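Local coordinates for DNR protein (Pseudomonas aeruginosa, PDB 2Z69), which probably acts as a DNA-binding transcription factor that regulates dissimilative nitrate respiration in response to nitric oxide, the chain here being its sensor domain, at residues V64-L69 / N85-A90; A55-I60 / P97-T102; E21-V26 / T127-A132. All coordinates share one frame; numbering follows the deposited sequence.

Contact 1 (V64-L69 / N85-A90); sequences VKIYRL and NTFAEA
Val-64 and Ile-66 reach across the inside of the sensor barrel to one aromatic ring, that of Phe-87. Val-64 meets it over a face: Val-64 CG1 stands 3.8 Å from Phe-87 CZ and lies above the ring but displaced toward its rim, which makes a CH-pi contact with CG1 4.1 Å from the ring centroid and 23° off the normal. The other branch, CG2, approaches the same far end of the ring, so both methyls of the valine share the work. With CG1 anti to the backbone N (chi1 157°) and CG2 anti to the carbonyl carbon, the two branches together straddle the end of the ring at CZ.

Ile-66 arrives differently. Its longer arm ends in Ile-66 CD1, which touches Phe-87 CD2 at 3.6 Å and Phe-87 CB at 3.8 Å, near the root of the aromatic side chain and oblique to the ring. With CG1 anti to the carbonyl carbon and the second torsion extended, that arm is stretched out far enough to bridge two backbones whose CA atoms, at Ile-66 and Phe-87, are 9.0 Å apart. The side chain of Phe-87 leaves its own backbone toward strand 63-69. Branched aliphatics and a flat ring suit a place where all three touching residues are buried and contact is purely apolar.

Phe-87 also meets the ring of Tyr-57 on the adjacent strand 55-59, the two planes nearly parallel, and packs on Phe-47 of strand 45-47. Strand 63-69 runs between strands 102-105 and 75-82 in one antiparallel sheet, while strand 86-87 edges the other, so the contact joins the two sheets of the cyclic nucleotide-binding-type barrel; Leu-151 of the second subunit packs on Ile-66.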
loop_
_atom_site.group_PDB
_atom_site.type_symbol
_atom_site.label_atom_id
_atom_site.label_comp_id
_atom_site.label_asym_id
_atom_site.label_seq_id
_atom_site.Cartn_x
_atom_site.Cartn_y
_atom_site.Cartn_z
ATOM N N VAL B 64 -16.175 20.840 0.338
ATOM C CA VAL B 64 -14.979 21.137 1.190
ATOM C C VAL B 64 -13.782 21.370 0.257
ATOM O O VAL B 64 -13.616 20.633 -0.714
ATOM C CB VAL B 64 -14.711 19.960 2.137
ATOM C CG1 VAL B 64 -13.258 19.912 2.609
ATOM C CG2 VAL B 64 -15.704 20.007 3.340
ATOM N N LYS B 65 -13.005 22.431 0.483
ATOM C CA LYS B 65 -11.782 22.620 -0.283
ATOM C C LYS B 65 -10.553 22.280 0.570
ATOM O O LYS B 65 -10.531 22.508 1.807
ATOM C CB LYS B 65 -11.674 24.037 -0.865
ATOM C CG LYS B 65 -11.443 25.154 0.164
ATOM C CD LYS B 65 -10.947 26.424 -0.523
ATOM C CE LYS B 65 -10.866 27.560 0.507
ATOM N NZ LYS B 65 -10.380 28.900 -0.027
ATOM N N ILE B 66 -9.523 21.736 -0.075
ATOM C CA ILE B 66 -8.327 21.296 0.660
ATOM C C ILE B 66 -7.077 21.969 0.071
ATOM O O ILE B 66 -6.838 21.874 -1.112
ATOM C CB ILE B 66 -8.215 19.709 0.650
ATOM C CG1 ILE B 66 -9.514 19.099 1.227
ATOM C CG2 ILE B 66 -6.941 19.230 1.377
ATOM C CD1 ILE B 66 -9.455 17.666 1.483
ATOM N N TYR B 67 -6.291 22.643 0.908
ATOM C CA TYR B 67 -5.186 23.504 0.460
ATOM C C TYR B 67 -4.060 23.602 1.492
ATOM O O TYR B 67 -4.305 23.402 2.680
ATOM C CB TYR B 67 -5.689 24.939 0.177
ATOM C CG TYR B 67 -6.260 25.676 1.399
ATOM C CD1 TYR B 67 -7.574 25.504 1.766
ATOM C CD2 TYR B 67 -5.469 26.554 2.169
ATOM C CE1 TYR B 67 -8.120 26.155 2.865
ATOM C CE2 TYR B 67 -6.018 27.229 3.279
ATOM C CZ TYR B 67 -7.357 27.012 3.604
ATOM O OH TYR B 67 -7.967 27.634 4.667
ATOM N N ARG B 68 -2.841 23.926 1.055
ATOM C CA ARG B 68 -1.793 24.337 1.990
ATOM C C ARG B 68 -1.502 25.832 1.808
ATOM O O ARG B 68 -1.338 26.324 0.668
ATOM C CB ARG B 68 -0.478 23.584 1.760
ATOM C CG ARG B 68 -0.571 22.059 1.617
ATOM C CD ARG B 68 0.497 21.574 0.625
ATOM N NE ARG B 68 0.866 20.163 0.779
ATOM C CZ ARG B 68 2.076 19.738 1.148
ATOM N NH1 ARG B 68 3.051 20.599 1.411
ATOM N NH2 ARG B 68 2.323 18.442 1.258
ATOM N N LEU B 69 -1.409 26.544 2.932
ATOM C CA LEU B 69 -1.066 27.951 2.934
ATOM C C LEU B 69 0.439 28.081 2.934
ATOM O O LEU B 69 1.142 27.390 3.680
ATOM C CB LEU B 69 -1.678 28.646 4.138
ATOM N N ASN B 85 -18.531 11.922 -0.999
ATOM C CA ASN B 85 -17.143 11.541 -1.223
ATOM C C ASN B 85 -16.381 11.658 0.052
ATOM O O ASN B 85 -16.850 12.315 0.956
ATOM C CB ASN B 85 -16.496 12.463 -2.226
ATOM C CG ASN B 85 -16.878 12.120 -3.607
ATOM O OD1 ASN B 85 -16.360 11.175 -4.170
ATOM N ND2 ASN B 85 -17.803 12.873 -4.171
ATOM N N THR B 86 -15.235 10.979 0.123
ATOM C CA THR B 86 -14.403 10.949 1.337
ATOM C C THR B 86 -13.203 11.804 1.079
ATOM O O THR B 86 -12.905 12.101 -0.053
ATOM C CB THR B 86 -13.906 9.520 1.727
ATOM O OG1 THR B 86 -13.299 8.881 0.582
ATOM C CG2 THR B 86 -15.079 8.663 2.245
ATOM N N PHE B 87 -12.533 12.212 2.150
ATOM C CA PHE B 87 -11.274 12.895 2.044
ATOM C C PHE B 87 -10.425 12.644 3.281
ATOM O O PHE B 87 -10.941 12.276 4.334
ATOM C CB PHE B 87 -11.469 14.411 1.744
ATOM C CG PHE B 87 -12.247 15.181 2.805
ATOM C CD1 PHE B 87 -13.641 15.328 2.709
ATOM C CD2 PHE B 87 -11.573 15.839 3.818
ATOM C CE1 PHE B 87 -14.335 16.088 3.636
ATOM C CE2 PHE B 87 -12.242 16.595 4.750
ATOM C CZ PHE B 87 -13.615 16.724 4.676
ATOM N N ALA B 88 -9.114 12.814 3.131
ATOM C CA ALA B 88 -8.153 12.603 4.219
ATOM C C ALA B 88 -7.847 11.133 4.578
ATOM O O ALA B 88 -7.100 10.878 5.525
ATOM C CB ALA B 88 -8.567 13.432 5.493
ATOM N N GLU B 89 -8.374 10.174 3.817
ATOM C CA GLU B 89 -8.143 8.752 4.131
ATOM C C GLU B 89 -6.683 8.350 3.876
ATOM O O GLU B 89 -6.166 7.433 4.506
ATOM C CB GLU B 89 -9.075 7.847 3.328
ATOM C CG GLU B 89 -8.890 7.932 1.815
ATOM C CD GLU B 89 -9.878 8.885 1.141
ATOM O OE1 GLU B 89 -10.307 9.858 1.779
ATOM O OE2 GLU B 89 -10.223 8.662 -0.032
ATOM N N ALA B 90 -6.022 9.076 2.978
ATOM C CA ALA B 90 -4.612 8.866 2.709
ATOM C C ALA B 90 -3.735 9.065 3.940
ATOM O O ALA B 90 -2.595 8.620 3.950
ATOM C CB ALA B 90 -4.133 9.767 1.564
#

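Contact 2 (A55-I60 / P97-T102); sequences AFYYLI and PNYVAT
The phenol oxygen of Tyr-99 is gripped from two directions. It donates to the carbonyl of Ala-55, with Tyr-99 OH 2.6 Å from Ala-55 O, and a water oxygen 2.9 Å from Tyr-99 OH donates to it in turn. The same water lies in the plane of the Tyr-57 ring, at its edge, but its approach to Tyr-57 OH is doubtfully short at 2.4 Å, so a water link between the two tyrosines is only tentative.

The bond to Ala-55 meets the C=O at 129°, with the phenol oxygen tilted 24° from the carbonyl plane. Seen from the other partner, the carbonyl oxygen lies at the edge of the Tyr-99 ring, in its plane, where a phenolic proton is naturally directed. Tyr-99 CG is anti to its carbonyl carbon (chi1 -70°), which sends the long side chain from the loop across to strand 55-59.

Both segments belong to the cyclic nucleotide-binding domain, a beta barrel of the cupin clan. Here the loop between strands 86-87 and 102-105 places a tyrosine inside that barrel, and a tyrosine suits the task because its ring spans an apolar interior while its hydroxyl serves the polar end. The ring of Tyr-99 stacks on Phe-47, and Arg-113 of strand 109-115 lies against Ala-55 and Tyr-57.

The small Ala-55 leaves room for the phenol, its CB 4.0 Å from Tyr-99 OH. The side chains of Tyr-57 and Tyr-99 cross at about a right angle, with Tyr-57 CE1 3.9 Å from Tyr-99 OH, which approaches at the edge of the Tyr-57 ring.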
loop_
_atom_site.group_PDB
_atom_site.type_symbol
_atom_site.label_atom_id
_atom_site.label_comp_id
_atom_site.label_asym_id
_atom_site.label_seq_id
_atom_site.Cartn_x
_atom_site.Cartn_y
_atom_site.Cartn_z
ATOM N N ALA B 55 -8.318 11.234 12.005
ATOM C CA ALA B 55 -9.608 10.877 11.422
ATOM C C ALA B 55 -9.676 11.211 9.945
ATOM O O ALA B 55 -8.967 12.099 9.489
ATOM C CB ALA B 55 -10.712 11.591 12.156
ATOM N N PHE B 56 -10.492 10.479 9.191
ATOM C CA PHE B 56 -10.881 10.921 7.853
ATOM C C PHE B 56 -12.399 11.156 7.833
ATOM O O PHE B 56 -13.075 10.840 8.815
ATOM C CB PHE B 56 -10.462 9.916 6.783
ATOM C CG PHE B 56 -11.176 8.614 6.861
ATOM C CD1 PHE B 56 -10.834 7.667 7.841
ATOM C CD2 PHE B 56 -12.158 8.288 5.924
ATOM C CE1 PHE B 56 -11.483 6.442 7.909
ATOM C CE2 PHE B 56 -12.827 7.062 5.986
ATOM C CZ PHE B 56 -12.480 6.132 6.965
ATOM N N TYR B 57 -12.898 11.698 6.719
ATOM C CA TYR B 57 -14.230 12.270 6.638
ATOM C C TYR B 57 -15.028 11.729 5.444
ATOM O O TYR B 57 -14.489 11.492 4.374
ATOM C CB TYR B 57 -14.142 13.788 6.554
ATOM C CG TYR B 57 -13.587 14.359 7.827
ATOM C CD1 TYR B 57 -12.211 14.359 8.084
ATOM C CD2 TYR B 57 -14.452 14.820 8.817
ATOM C CE1 TYR B 57 -11.714 14.844 9.320
ATOM C CE2 TYR B 57 -13.975 15.271 10.027
ATOM C CZ TYR B 57 -12.616 15.309 10.260
ATOM O OH TYR B 57 -12.191 15.797 11.496
ATOM N N TYR B 58 -16.315 11.492 5.674
ATOM C CA TYR B 58 -17.254 11.338 4.577
ATOM C C TYR B 58 -18.129 12.591 4.533
ATOM O O TYR B 58 -18.693 13.005 5.560
ATOM C CB TYR B 58 -18.094 10.104 4.804
ATOM C CG TYR B 58 -19.153 9.871 3.768
ATOM C CD1 TYR B 58 -20.449 10.321 3.992
ATOM C CD2 TYR B 58 -18.862 9.220 2.577
ATOM C CE1 TYR B 58 -21.450 10.128 3.081
ATOM C CE2 TYR B 58 -19.885 8.993 1.623
ATOM C CZ TYR B 58 -21.171 9.465 1.906
ATOM O OH TYR B 58 -22.192 9.318 1.045
ATOM N N LEU B 59 -18.239 13.195 3.355
ATOM C CA LEU B 59 -19.029 14.423 3.194
ATOM C C LEU B 59 -20.481 14.066 2.847
ATOM O O LEU B 59 -20.804 13.669 1.719
ATOM C CB LEU B 59 -18.380 15.332 2.107
ATOM C CG LEU B 59 -18.883 16.750 1.863
ATOM C CD1 LEU B 59 -18.982 17.551 3.138
ATOM C CD2 LEU B 59 -17.987 17.450 0.832
ATOM N N ILE B 60 -21.367 14.200 3.831
ATOM C CA ILE B 60 -22.773 13.854 3.613
ATOM C C ILE B 60 -23.366 14.901 2.665
ATOM O O ILE B 60 -23.898 14.560 1.626
ATOM C CB ILE B 60 -23.582 13.772 4.931
ATOM C CG1 ILE B 60 -22.966 12.738 5.894
ATOM C CG2 ILE B 60 -25.068 13.489 4.649
ATOM C CD1 ILE B 60 -23.121 13.168 7.364
ATOM N N PRO B 97 2.495 12.371 11.503
ATOM C CA PRO B 97 1.559 12.572 12.604
ATOM C C PRO B 97 0.403 13.560 12.317
ATOM O O PRO B 97 -0.683 13.338 12.813
ATOM C CB PRO B 97 2.454 13.126 13.720
ATOM C CG PRO B 97 3.581 13.774 13.006
ATOM C CD PRO B 97 3.838 12.894 11.826
ATOM N N ASN B 98 0.669 14.619 11.548
ATOM C CA ASN B 98 -0.217 15.765 11.414
ATOM C C ASN B 98 -0.774 15.948 10.006
ATOM O O ASN B 98 -0.059 15.691 9.031
ATOM C CB ASN B 98 0.528 17.058 11.779
ATOM C CG ASN B 98 1.040 17.067 13.208
ATOM O OD1 ASN B 98 2.086 17.655 13.505
ATOM N ND2 ASN B 98 0.307 16.427 14.100
ATOM N N TYR B 99 -2.021 16.446 9.911
ATOM C CA TYR B 99 -2.578 16.886 8.634
ATOM C C TYR B 99 -1.565 17.751 7.896
ATOM O O TYR B 99 -1.030 18.701 8.458
ATOM C CB TYR B 99 -3.897 17.664 8.823
ATOM C CG TYR B 99 -5.029 16.768 9.282
ATOM C CD1 TYR B 99 -5.573 15.815 8.436
ATOM C CD2 TYR B 99 -5.545 16.886 10.571
ATOM C CE1 TYR B 99 -6.609 14.961 8.877
ATOM C CE2 TYR B 99 -6.554 16.069 11.020
ATOM C CZ TYR B 99 -7.090 15.110 10.171
ATOM O OH TYR B 99 -8.126 14.301 10.648
ATOM N N VAL B 100 -1.304 17.406 6.642
ATOM C CA VAL B 100 -0.374 18.151 5.784
ATOM C C VAL B 100 -1.080 19.244 4.950
ATOM O O VAL B 100 -0.460 19.836 4.073
ATOM C CB VAL B 100 0.313 17.174 4.800
ATOM C CG1 VAL B 100 1.212 16.204 5.538
ATOM C CG2 VAL B 100 -0.749 16.395 4.040
ATOM N N ALA B 101 -2.372 19.470 5.194
ATOM C CA ALA B 101 -3.164 20.513 4.523
ATOM C C ALA B 101 -4.354 20.880 5.412
ATOM O O ALA B 101 -4.614 20.187 6.393
ATOM C CB ALA B 101 -3.678 20.010 3.155
ATOM N N THR B 102 -5.091 21.927 5.027
ATOM C CA THR B 102 -6.282 22.418 5.743
ATOM C C THR B 102 -7.472 22.089 4.876
ATOM O O THR B 102 -7.372 22.140 3.663
ATOM C CB THR B 102 -6.185 23.972 5.862
ATOM O OG1 THR B 102 -5.031 24.317 6.642
ATOM C CG2 THR B 102 -7.402 24.605 6.447
HETATM O O HOH W 1 -9.934 15.797 12.357
#

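Contact 3 (E21-V26 / T127-A132); sequences EPLSPV and TPLALA
Helix 127-140, probably the dimerization helix of this sensor domain, is met near its start by the loop that leads into helix 25-33. The two elements lie about a hundred residues apart in sequence, and the contact is wholly apolar.

Leu-129 is the shared partner. The first torsion (chi1 -174°) carries its CG toward the loop, and the second, near 60°, turns CD1 to Pro-22 and CD2 to Leu-23. Leu-129 CD1 lies 3.7 Å from Pro-22 CG and touches CD of the same ring as well. The proline and leucine side chains cross at about a right angle. A rigid ring suits Pro-22, which presents a compact apolar surface from the loop, and Pro-22 CB also comes within 4.5 Å of Pro-128 CB, a looser touch near solvent. Pro-128 fits the first turn of a helix, where a residue without an N-H costs no backbone bond.

Just beyond, Ser-24 is the N-cap of helix 25-33, its OG accepting the backbone N-H of Gln-27. Behind Leu-129 lie Tyr-119 and Leu-123 of helix 116-123, while Thr-127 OG1 is hydrogen-bonded to Thr-127 OG1 of the second subunit and Ala-130 packs on Ala-130 of that subunit, as expected of a dimer helix. Deeper in, Leu-23 CD2 meets Leu-129 CD2 obliquely at 3.7 Å.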
loop_
_atom_site.group_PDB
_atom_site.type_symbol
_atom_site.label_atom_id
_atom_site.label_comp_id
_atom_site.label_asym_id
_atom_site.label_seq_id
_atom_site.Cartn_x
_atom_site.Cartn_y
_atom_site.Cartn_z
ATOM N N GLU B 21 -17.436 -0.264 0.997
ATOM C CA GLU B 21 -18.077 -1.346 0.222
ATOM C C GLU B 21 -17.669 -2.768 0.643
ATOM O O GLU B 21 -18.549 -3.607 0.916
ATOM C CB GLU B 21 -17.860 -1.125 -1.291
ATOM C CG GLU B 21 -17.900 -2.388 -2.159
ATOM C CD GLU B 21 -19.275 -3.012 -2.227
ATOM O OE1 GLU B 21 -20.265 -2.280 -1.998
ATOM O OE2 GLU B 21 -19.369 -4.232 -2.505
ATOM N N PRO B 22 -16.346 -3.061 0.697
ATOM C CA PRO B 22 -15.947 -4.452 1.010
ATOM C C PRO B 22 -16.234 -4.870 2.463
ATOM O O PRO B 22 -16.107 -6.058 2.805
ATOM C CB PRO B 22 -14.436 -4.463 0.728
ATOM C CG PRO B 22 -14.135 -3.155 0.000
ATOM C CD PRO B 22 -15.171 -2.196 0.471
ATOM N N LEU B 23 -16.627 -3.900 3.294
ATOM C CA LEU B 23 -17.028 -4.163 4.668
ATOM C C LEU B 23 -18.361 -4.885 4.711
ATOM O O LEU B 23 -19.244 -4.611 3.890
ATOM C CB LEU B 23 -17.133 -2.860 5.457
ATOM C CG LEU B 23 -15.828 -2.110 5.735
ATOM C CD1 LEU B 23 -16.110 -0.839 6.527
ATOM C CD2 LEU B 23 -14.851 -2.990 6.487
ATOM N N SER B 24 -18.489 -5.819 5.659
ATOM C CA SER B 24 -19.750 -6.490 5.938
ATOM C C SER B 24 -20.648 -5.480 6.626
ATOM O O SER B 24 -20.140 -4.516 7.194
ATOM C CB SER B 24 -19.530 -7.683 6.869
ATOM O OG SER B 24 -19.024 -7.254 8.125
ATOM N N PRO B 25 -21.983 -5.682 6.560
ATOM C CA PRO B 25 -22.956 -4.929 7.369
ATOM C C PRO B 25 -22.549 -4.759 8.842
ATOM O O PRO B 25 -22.693 -3.671 9.400
ATOM C CB PRO B 25 -24.220 -5.785 7.259
ATOM C CG PRO B 25 -24.116 -6.379 5.899
ATOM C CD PRO B 25 -22.652 -6.610 5.627
ATOM N N VAL B 26 -22.033 -5.828 9.448
ATOM C CA VAL B 26 -21.589 -5.809 10.845
ATOM C C VAL B 26 -20.455 -4.801 11.056
ATOM O O VAL B 26 -20.529 -3.956 11.947
ATOM C CB VAL B 26 -21.139 -7.219 11.328
ATOM C CG1 VAL B 26 -20.882 -7.219 12.840
ATOM C CG2 VAL B 26 -22.177 -8.260 10.966
ATOM N N THR B 127 -9.539 -8.990 4.569
ATOM C CA THR B 127 -8.490 -9.139 3.530
ATOM C C THR B 127 -8.850 -8.432 2.218
ATOM O O THR B 127 -8.031 -7.690 1.730
ATOM C CB THR B 127 -8.111 -10.586 3.240
ATOM O OG1 THR B 127 -8.384 -11.380 4.387
ATOM C CG2 THR B 127 -6.637 -10.703 2.889
ATOM N N PRO B 128 -10.083 -8.620 1.681
ATOM C CA PRO B 128 -10.479 -7.915 0.469
ATOM C C PRO B 128 -10.231 -6.406 0.568
ATOM O O PRO B 128 -9.657 -5.827 -0.352
ATOM C CB PRO B 128 -11.983 -8.204 0.377
ATOM C CG PRO B 128 -12.130 -9.548 0.984
ATOM C CD PRO B 128 -11.171 -9.503 2.155
ATOM N N LEU B 129 -10.630 -5.783 1.679
ATOM C CA LEU B 129 -10.401 -4.352 1.874
ATOM C C LEU B 129 -8.916 -4.016 1.923
ATOM O O LEU B 129 -8.488 -3.049 1.294
ATOM C CB LEU B 129 -11.131 -3.826 3.122
ATOM C CG LEU B 129 -11.104 -2.317 3.389
ATOM C CD1 LEU B 129 -11.734 -1.535 2.263
ATOM C CD2 LEU B 129 -11.752 -1.967 4.731
ATOM N N ALA B 130 -8.135 -4.799 2.662
ATOM C CA ALA B 130 -6.685 -4.600 2.704
ATOM C C ALA B 130 -6.085 -4.617 1.302
ATOM O O ALA B 130 -5.333 -3.718 0.944
ATOM C CB ALA B 130 -6.022 -5.629 3.593
ATOM N N LEU B 131 -6.458 -5.623 0.508
ATOM C CA LEU B 131 -5.986 -5.765 -0.874
ATOM C C LEU B 131 -6.400 -4.617 -1.786
ATOM O O LEU B 131 -5.623 -4.204 -2.653
ATOM C CB LEU B 131 -6.450 -7.108 -1.478
ATOM C CG LEU B 131 -5.930 -8.370 -0.772
ATOM C CD1 LEU B 131 -6.167 -9.586 -1.652
ATOM C CD2 LEU B 131 -4.437 -8.261 -0.360
ATOM N N ALA B 132 -7.630 -4.141 -1.621
ATOM C CA ALA B 132 -8.115 -2.974 -2.359
ATOM C C ALA B 132 -7.260 -1.718 -2.080
ATOM O O ALA B 132 -6.878 -0.995 -3.008
ATOM C CB ALA B 132 -9.593 -2.706 -2.037
#

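How the contacts relate
Contacts 1 and 2 are neighbours in the buried barrel, with centres about 6 Å apart, whereas contact 3 is partly buried in the helical part, its centre about 23 Å from that of contact 1 and about 21 Å from that of contact 2. The first two share a sheet, in which strands 86-87 and 55-59 pair, and a probable backbone hydrogen bond joins Leu-59 N to Asn-85 O. Their chemistry differs: contact 1 is apolar, while contact 2 brings a phenol, a carbonyl and a water into the interior. Contact 3 is again apolar but joins a loop to a helix. Along the chain it encloses contact 2, which encloses contact 1, and all three touch the second subunit.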